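Local atomic coordinates of RmpA (Streptococcus mutans, PDB entry 3BJV), a protein that probably serves as the IIA component of an ascorbate-specific phosphotransferase system, which phosphorylates its substrate as it is carried across the cell membrane. Residues 12-17 and 33-38; 49-52 and 57-60; 88-91 and 95-98. One frame throughout, in Å; residues are numbered along the deposited sequence.

How the contacts relate
The three contacts follow one another along the chain of this alpha/beta sandwich. Contact 1 stands apart. Its centre is about 19 Å from the centre of contact 2 and about 19 Å from that of contact 3, and it touches neither. Contact 1 and contact 3 reach the same mixed sheet, one through strand 13-17 and the other through strands 88-90 and 96-104. Contacts 1 and 2 involve successive helices, 22-36 and 42-54. Contacts 2 and 3 meet directly, with centres about 12 Å apart. Y58 OH lies 3.5 Å from F91 CE2, and I59 CD1 lies 3.8 Å from F91 CG. The loop 57-60 therefore joins helix 42-54 to the hairpin.

Contact 1 (12-17 and 33-38); sequences SIRLGL and LIESGA
R14 on strand 13-17 reaches across to E35 in the last turn of helix 22-36 and forms a salt bridge. The R14 side chain starts from a CB directed at the helix. CG sits opposite the carbonyl carbon and beside the backbone N (chi1 -52°). The chain bends at chi2, then runs extended through CD to NE. The side chain also touches P32 of the same helix. NE hydrogen-bonds the carbonyl O of H11, just before the strand. This bond helps to fix the rotation of the guanidinium. At the tip, R14 NH1 donates to E35 OE1 at 2.9 Å, with an N-H...O angle of 156°. OE1 is met nearly along its C-O axis and sits at the guanidinium edge, slightly out of its plane. The guanidinium and carboxylate planes are 25° apart. R14 NH2 is 3.8 Å from E35 OE1, so the bridge has one bond and is not a fork. E35 is exposed, so the pair lies toward solvent.

Deeper in, S12 CB meets L33 CD2 at 4.3 Å, a marginal carbon-carbon touch. S12 OG is bonded to the carbonyl O of F80. Helix 22-36 ends in a Schellman motif at G37. S12 and L33 also touch helix 3-10 and strand 79-85, so the contact lies where strand 13-17, helix 22-36, helix 3-10 and strand 79-85 come together.

Contact 2 (49-52 and 57-60); sequences ESTE and YYIL
Y57 and Y58 share an uncommon first torsion that sends both rings toward S50 and T51. In each tyrosine CG lies between the backbone N and the carbonyl carbon, with chi1 45° for Y57 and 42° for Y58. On helix 42-54, T51 has chi1 -61°, which places OG1 beside its own backbone N, on the side where the Y58 ring arrives.

Y58 OH donates to T51 OG1 at 2.7 Å. The two side chains cross at about a right angle, and OG1 lies at the edge of the Y58 ring, in its plane. The methyl T51 CG2 stays 3.6 Å from Y58 OH.

The Y57 ring comes in beside S50. S50 CB is 3.2 Å from Y57 OH and 3.6 Å from Y57 CE2. T51 N lies in the plane of the Y57 ring at its edge, 4.0 Å from CE2. The neighbouring ring helps to hold this one: Y58 CD2 lies over the centre of the Y57 ring, 3.7 Å above its plane. H68 meets Y57 edge-to-face. K109 of the second subunit packs on S50 and Y57. The contact thus fastens the loop before strand 63-65 back onto helix 42-54, beside the dimer interface.

The hydroxyls of this buried site have partners. T51 OG1 accepts from Y58 and is bonded to the carbonyl O of I47, one turn back in the helix. This makes a short relay from ring to helix backbone. S50 OG likewise pairs with A46 O. Y57 OH is bonded to H68 O, which ties the loop that carries H68 to this tyrosine pair.

Contact 3 (88-91 and 95-98); sequences PVTF and KEVQ
V89 and V97 face each other across a beta hairpin, in which strand 88-90 runs antiparallel to the start of strand 96-104. The two segments are 143° apart in direction.

Backbone hydrogen bonds come first. V89 and V97 form a hydrogen-bonded pair, and each N donates to the other's O at 2.9 Å. Nearer the turn, F91 N donates to K95 O at 2.7 Å with an N-H...O angle of 165°. D93 OD1 accepts from K95 N within that turn.

Next are the CA-H...O contacts. T90 and E96 are a non-hydrogen-bonded pair, and there E96 CA meets V89 O at 3.4 Å. P88 CA approaches V97 O at 3.1 Å. That oxygen thus receives both V89 N and a CA-H from P88.

V89 and V97 point to the buried face. F91 CD1 meets V97 CG2 at 3.6 Å, and the two side chains cross at a slant. The F91 ring meets that of W22 on helix 22-36, and the F91 side chain touches V26, while V89 rests on A25. The hairpin is thereby held against that helix.

The other face, with T90 and E96, is exposed. Q98 lies side by side with P88, pointing the same way. T90 OG1 is 3.8 Å from E96 CG, and the extended E96 chain carries OE1 to 3.9 Å from P88 CB.

Contact 1 (12-17 and 33-38)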
loop_
_atom_site.group_PDB
_atom_site.type_symbol
_atom_site.label_atom_id
_atom_site.label_comp_id
_atom_site.label_asym_id
_atom_site.label_seq_id
_atom_site.Cartn_x
_atom_site.Cartn_y
_atom_site.Cartn_z
ATOM N N SER A 12 -2.757 -16.740 -14.602
ATOM C CA SER A 12 -2.400 -16.888 -13.230
ATOM C C SER A 12 -3.583 -16.808 -12.278
ATOM O O SER A 12 -3.381 -16.586 -11.074
ATOM C CB SER A 12 -1.380 -15.839 -12.900
ATOM O OG SER A 12 -1.947 -14.596 -13.220
ATOM N N ILE A 13 -4.802 -16.968 -12.789
ATOM C CA ILE A 13 -5.964 -17.183 -11.931
ATOM C C ILE A 13 -6.238 -18.684 -11.822
ATOM O O ILE A 13 -6.526 -19.325 -12.842
ATOM C CB ILE A 13 -7.251 -16.571 -12.480
ATOM C CG1 ILE A 13 -7.136 -15.053 -12.581
ATOM C CG2 ILE A 13 -8.393 -16.979 -11.559
ATOM C CD1 ILE A 13 -8.284 -14.432 -13.275
ATOM N N ARG A 14 -6.106 -19.250 -10.615
ATOM C CA ARG A 14 -6.239 -20.689 -10.385
ATOM C C ARG A 14 -7.183 -20.805 -9.207
ATOM O O ARG A 14 -6.867 -20.361 -8.135
ATOM C CB ARG A 14 -4.869 -21.316 -10.063
ATOM C CG ARG A 14 -3.685 -21.012 -11.062
ATOM C CD ARG A 14 -3.869 -21.583 -12.532
ATOM N NE ARG A 14 -2.712 -21.276 -13.401
ATOM C CZ ARG A 14 -1.633 -22.042 -13.574
ATOM N NH1 ARG A 14 -0.643 -21.623 -14.359
ATOM N NH2 ARG A 14 -1.524 -23.218 -12.972
ATOM N N LEU A 15 -8.369 -21.365 -9.394
ATOM C CA LEU A 15 -9.376 -21.314 -8.352
ATOM C C LEU A 15 -9.701 -22.656 -7.727
ATOM O O LEU A 15 -9.466 -23.716 -8.357
ATOM C CB LEU A 15 -10.648 -20.741 -8.957
ATOM C CG LEU A 15 -10.572 -19.405 -9.642
ATOM C CD1 LEU A 15 -11.839 -19.317 -10.450
ATOM C CD2 LEU A 15 -10.507 -18.229 -8.646
ATOM N N GLY A 16 -10.269 -22.610 -6.510
ATOM C CA GLY A 16 -10.713 -23.816 -5.805
ATOM C C GLY A 16 -9.619 -24.840 -5.468
ATOM O O GLY A 16 -9.818 -26.073 -5.586
ATOM N N LEU A 17 -8.468 -24.333 -5.014
ATOM C CA LEU A 17 -7.323 -25.160 -4.701
ATOM C C LEU A 17 -7.310 -25.505 -3.236
ATOM O O LEU A 17 -7.889 -24.810 -2.441
ATOM C CB LEU A 17 -6.012 -24.461 -5.128
ATOM C CG LEU A 17 -5.884 -24.082 -6.624
ATOM C CD1 LEU A 17 -4.448 -23.702 -6.940
ATOM C CD2 LEU A 17 -6.333 -25.239 -7.534
ATOM N N LEU A 33 3.348 -17.682 -11.874
ATOM C CA LEU A 33 4.293 -16.647 -12.294
ATOM C C LEU A 33 5.730 -17.134 -12.593
ATOM O O LEU A 33 6.455 -16.523 -13.385
ATOM C CB LEU A 33 4.406 -15.582 -11.198
ATOM C CG LEU A 33 3.121 -14.889 -10.817
ATOM C CD1 LEU A 33 3.396 -13.820 -9.728
ATOM C CD2 LEU A 33 2.504 -14.310 -12.083
ATOM N N ILE A 34 6.163 -18.186 -11.913
ATOM C CA ILE A 34 7.338 -18.915 -12.348
ATOM C C ILE A 34 7.061 -19.545 -13.758
ATOM O O ILE A 34 7.871 -19.393 -14.668
ATOM C CB ILE A 34 7.699 -20.011 -11.381
ATOM C CG1 ILE A 34 8.114 -19.423 -10.040
ATOM C CG2 ILE A 34 8.780 -20.809 -11.963
ATOM C CD1 ILE A 34 7.910 -20.396 -8.880
ATOM N N GLU A 35 5.931 -20.229 -13.940
ATOM C CA GLU A 35 5.654 -20.816 -15.241
ATOM C C GLU A 35 5.622 -19.788 -16.386
ATOM O O GLU A 35 6.176 -20.012 -17.446
ATOM C CB GLU A 35 4.385 -21.641 -15.199
ATOM C CG GLU A 35 4.487 -22.823 -14.269
ATOM C CD GLU A 35 3.127 -23.330 -13.820
ATOM O OE1 GLU A 35 2.071 -22.766 -14.205
ATOM O OE2 GLU A 35 3.110 -24.331 -13.074
ATOM N N SER A 36 5.012 -18.633 -16.172
ATOM C CA SER A 36 5.051 -17.641 -17.213
ATOM C C SER A 36 6.377 -16.948 -17.390
ATOM O O SER A 36 6.533 -16.260 -18.383
ATOM C CB SER A 36 3.938 -16.616 -17.021
ATOM O OG SER A 36 4.169 -15.856 -15.877
ATOM N N GLY A 37 7.321 -17.090 -16.455
ATOM C CA GLY A 37 8.566 -16.295 -16.519
ATOM C C GLY A 37 8.468 -14.861 -15.963
ATOM O O GLY A 37 9.395 -14.078 -16.087
ATOM N N ALA A 38 7.368 -14.514 -15.287
ATOM C CA ALA A 38 7.303 -13.234 -14.580
ATOM C C ALA A 38 8.333 -13.165 -13.463
ATOM O O ALA A 38 8.924 -12.120 -13.247
ATOM C CB ALA A 38 5.925 -12.965 -14.060
#

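Contact 2 (49-52 and 57-60)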
loop_
_atom_site.group_PDB
_atom_site.type_symbol
_atom_site.label_atom_id
_atom_site.label_comp_id
_atom_site.label_asym_id
_atom_site.label_seq_id
_atom_site.Cartn_x
_atom_site.Cartn_y
_atom_site.Cartn_z
ATOM N N GLU A 49 11.361 -17.558 3.172
ATOM C CA GLU A 49 12.392 -17.036 4.094
ATOM C C GLU A 49 12.067 -15.712 4.726
ATOM O O GLU A 49 12.320 -15.553 5.922
ATOM C CB GLU A 49 13.779 -16.946 3.429
ATOM C CG GLU A 49 14.265 -18.286 2.947
ATOM C CD GLU A 49 14.308 -19.302 4.066
ATOM O OE1 GLU A 49 15.082 -19.016 4.998
ATOM O OE2 GLU A 49 13.574 -20.340 4.047
ATOM N N SER A 50 11.522 -14.758 3.958
ATOM C CA SER A 50 11.082 -13.478 4.548
ATOM C C SER A 50 9.954 -13.628 5.539
ATOM O O SER A 50 9.921 -12.964 6.552
ATOM C CB SER A 50 10.680 -12.493 3.472
ATOM O OG SER A 50 11.840 -12.152 2.736
ATOM N N THR A 51 9.023 -14.506 5.246
ATOM C CA THR A 51 7.906 -14.771 6.104
ATOM C C THR A 51 8.371 -15.393 7.426
ATOM O O THR A 51 7.911 -14.943 8.502
ATOM C CB THR A 51 6.901 -15.698 5.417
ATOM O OG1 THR A 51 6.430 -15.052 4.238
ATOM C CG2 THR A 51 5.765 -15.947 6.283
ATOM N N GLU A 52 9.234 -16.429 7.336
ATOM C CA GLU A 52 9.764 -17.130 8.502
ATOM C C GLU A 52 10.522 -16.147 9.377
ATOM O O GLU A 52 10.292 -16.114 10.604
ATOM C CB GLU A 52 10.717 -18.257 8.118
ATOM C CG GLU A 52 10.041 -19.462 7.505
ATOM C CD GLU A 52 9.527 -20.407 8.538
ATOM O OE1 GLU A 52 9.593 -20.089 9.756
ATOM O OE2 GLU A 52 9.062 -21.490 8.136
ATOM N N TYR A 57 4.076 -10.187 6.115
ATOM C CA TYR A 57 4.081 -8.728 5.984
ATOM C C TYR A 57 3.092 -8.316 4.866
ATOM O O TYR A 57 3.251 -7.267 4.262
ATOM C CB TYR A 57 5.532 -8.186 5.745
ATOM C CG TYR A 57 6.293 -8.998 4.705
ATOM C CD1 TYR A 57 6.358 -8.588 3.366
ATOM C CD2 TYR A 57 6.869 -10.241 5.051
ATOM C CE1 TYR A 57 7.037 -9.358 2.406
ATOM C CE2 TYR A 57 7.500 -11.024 4.092
ATOM C CZ TYR A 57 7.578 -10.568 2.768
ATOM O OH TYR A 57 8.183 -11.384 1.839
ATOM N N TYR A 58 2.054 -9.126 4.604
ATOM C CA TYR A 58 1.221 -8.891 3.397
ATOM C C TYR A 58 -0.224 -9.292 3.556
ATOM O O TYR A 58 -0.946 -9.489 2.607
ATOM C CB TYR A 58 1.846 -9.590 2.198
ATOM C CG TYR A 58 2.371 -10.997 2.540
ATOM C CD1 TYR A 58 1.482 -12.093 2.751
ATOM C CD2 TYR A 58 3.734 -11.234 2.638
ATOM C CE1 TYR A 58 1.961 -13.388 3.044
ATOM C CE2 TYR A 58 4.220 -12.518 2.940
ATOM C CZ TYR A 58 3.348 -13.584 3.144
ATOM O OH TYR A 58 3.891 -14.833 3.458
ATOM N N ILE A 59 -0.675 -9.401 4.778
ATOM C CA ILE A 59 -2.049 -9.770 5.002
ATOM C C ILE A 59 -2.782 -8.468 5.249
ATOM O O ILE A 59 -2.948 -8.073 6.393
ATOM C CB ILE A 59 -2.171 -10.807 6.176
ATOM C CG1 ILE A 59 -1.416 -12.105 5.802
ATOM C CG2 ILE A 59 -3.629 -11.108 6.467
ATOM C CD1 ILE A 59 -1.302 -13.138 6.845
ATOM N N LEU A 60 -3.215 -7.812 4.160
ATOM C CA LEU A 60 -3.808 -6.464 4.232
ATOM C C LEU A 60 -5.090 -6.317 5.014
ATOM O O LEU A 60 -5.297 -5.309 5.695
ATOM C CB LEU A 60 -4.045 -5.859 2.848
ATOM C CG LEU A 60 -2.866 -5.110 2.218
ATOM C CD1 LEU A 60 -3.423 -4.154 1.184
ATOM C CD2 LEU A 60 -1.882 -4.412 3.224
#

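Contact 3 (88-91 and 95-98)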
loop_
_atom_site.group_PDB
_atom_site.type_symbol
_atom_site.label_atom_id
_atom_site.label_comp_id
_atom_site.label_asym_id
_atom_site.label_seq_id
_atom_site.Cartn_x
_atom_site.Cartn_y
_atom_site.Cartn_z
ATOM N N PRO A 88 -9.712 -21.997 4.485
ATOM C CA PRO A 88 -8.629 -21.150 4.973
ATOM C C PRO A 88 -7.417 -21.911 5.501
ATOM O O PRO A 88 -7.542 -23.074 5.856
ATOM C CB PRO A 88 -9.294 -20.326 6.099
ATOM C CG PRO A 88 -10.620 -21.010 6.365
ATOM C CD PRO A 88 -11.009 -21.645 5.089
ATOM N N VAL A 89 -6.244 -21.276 5.462
ATOM C CA VAL A 89 -5.030 -21.767 6.096
ATOM C C VAL A 89 -4.680 -20.694 7.104
ATOM O O VAL A 89 -5.044 -19.531 6.891
ATOM C CB VAL A 89 -3.793 -21.945 5.088
ATOM C CG1 VAL A 89 -3.965 -23.146 4.219
ATOM C CG2 VAL A 89 -3.558 -20.699 4.228
ATOM N N THR A 90 -3.966 -21.063 8.172
ATOM C CA THR A 90 -3.562 -20.131 9.211
ATOM C C THR A 90 -2.106 -19.730 9.019
ATOM O O THR A 90 -1.240 -20.587 8.926
ATOM C CB THR A 90 -3.766 -20.733 10.605
ATOM O OG1 THR A 90 -5.087 -21.304 10.703
ATOM C CG2 THR A 90 -3.635 -19.664 11.664
ATOM N N PHE A 91 -1.837 -18.444 8.890
ATOM C CA PHE A 91 -0.441 -17.957 8.850
ATOM C C PHE A 91 0.202 -17.853 10.252
ATOM O O PHE A 91 -0.484 -18.025 11.259
ATOM C CB PHE A 91 -0.348 -16.622 8.090
ATOM C CG PHE A 91 -0.241 -16.790 6.598
ATOM C CD1 PHE A 91 -1.321 -17.276 5.850
ATOM C CD2 PHE A 91 0.955 -16.513 5.939
ATOM C CE1 PHE A 91 -1.209 -17.451 4.445
ATOM C CE2 PHE A 91 1.072 -16.666 4.557
ATOM C CZ PHE A 91 -0.007 -17.141 3.803
ATOM N N LYS A 95 -3.313 -15.394 11.673
ATOM C CA LYS A 95 -4.265 -14.860 10.696
ATOM C C LYS A 95 -4.712 -15.917 9.679
ATOM O O LYS A 95 -3.907 -16.692 9.144
ATOM C CB LYS A 95 -3.692 -13.621 10.038
ATOM C CG LYS A 95 -3.788 -12.381 10.907
ATOM C CD LYS A 95 -3.132 -11.142 10.242
ATOM C CE LYS A 95 -3.995 -9.849 10.413
ATOM N NZ LYS A 95 -5.429 -9.923 9.802
ATOM N N GLU A 96 -6.018 -15.993 9.470
ATOM C CA GLU A 96 -6.581 -16.918 8.484
ATOM C C GLU A 96 -6.678 -16.322 7.071
ATOM O O GLU A 96 -6.968 -15.128 6.924
ATOM C CB GLU A 96 -7.897 -17.473 8.965
ATOM C CG GLU A 96 -7.681 -18.661 9.908
ATOM C CD GLU A 96 -8.996 -19.264 10.387
ATOM O OE1 GLU A 96 -9.315 -20.435 10.015
ATOM O OE2 GLU A 96 -9.720 -18.548 11.102
ATOM N N VAL A 97 -6.375 -17.139 6.058
ATOM C CA VAL A 97 -6.353 -16.694 4.659
ATOM C C VAL A 97 -7.052 -17.672 3.792
ATOM O O VAL A 97 -6.834 -18.870 3.914
ATOM C CB VAL A 97 -4.887 -16.482 4.083
ATOM C CG1 VAL A 97 -4.928 -16.153 2.620
ATOM C CG2 VAL A 97 -4.174 -15.356 4.886
ATOM N N GLN A 98 -7.895 -17.149 2.909
ATOM C CA GLN A 98 -8.537 -17.959 1.896
ATOM C C GLN A 98 -8.299 -17.509 0.446
ATOM O O GLN A 98 -8.521 -18.260 -0.478
ATOM C CB GLN A 98 -10.020 -18.078 2.177
ATOM C CG GLN A 98 -10.541 -19.352 1.562
ATOM C CD GLN A 98 -11.930 -19.721 2.043
ATOM O OE1 GLN A 98 -12.442 -20.791 1.697
ATOM N NE2 GLN A 98 -12.536 -18.847 2.871
#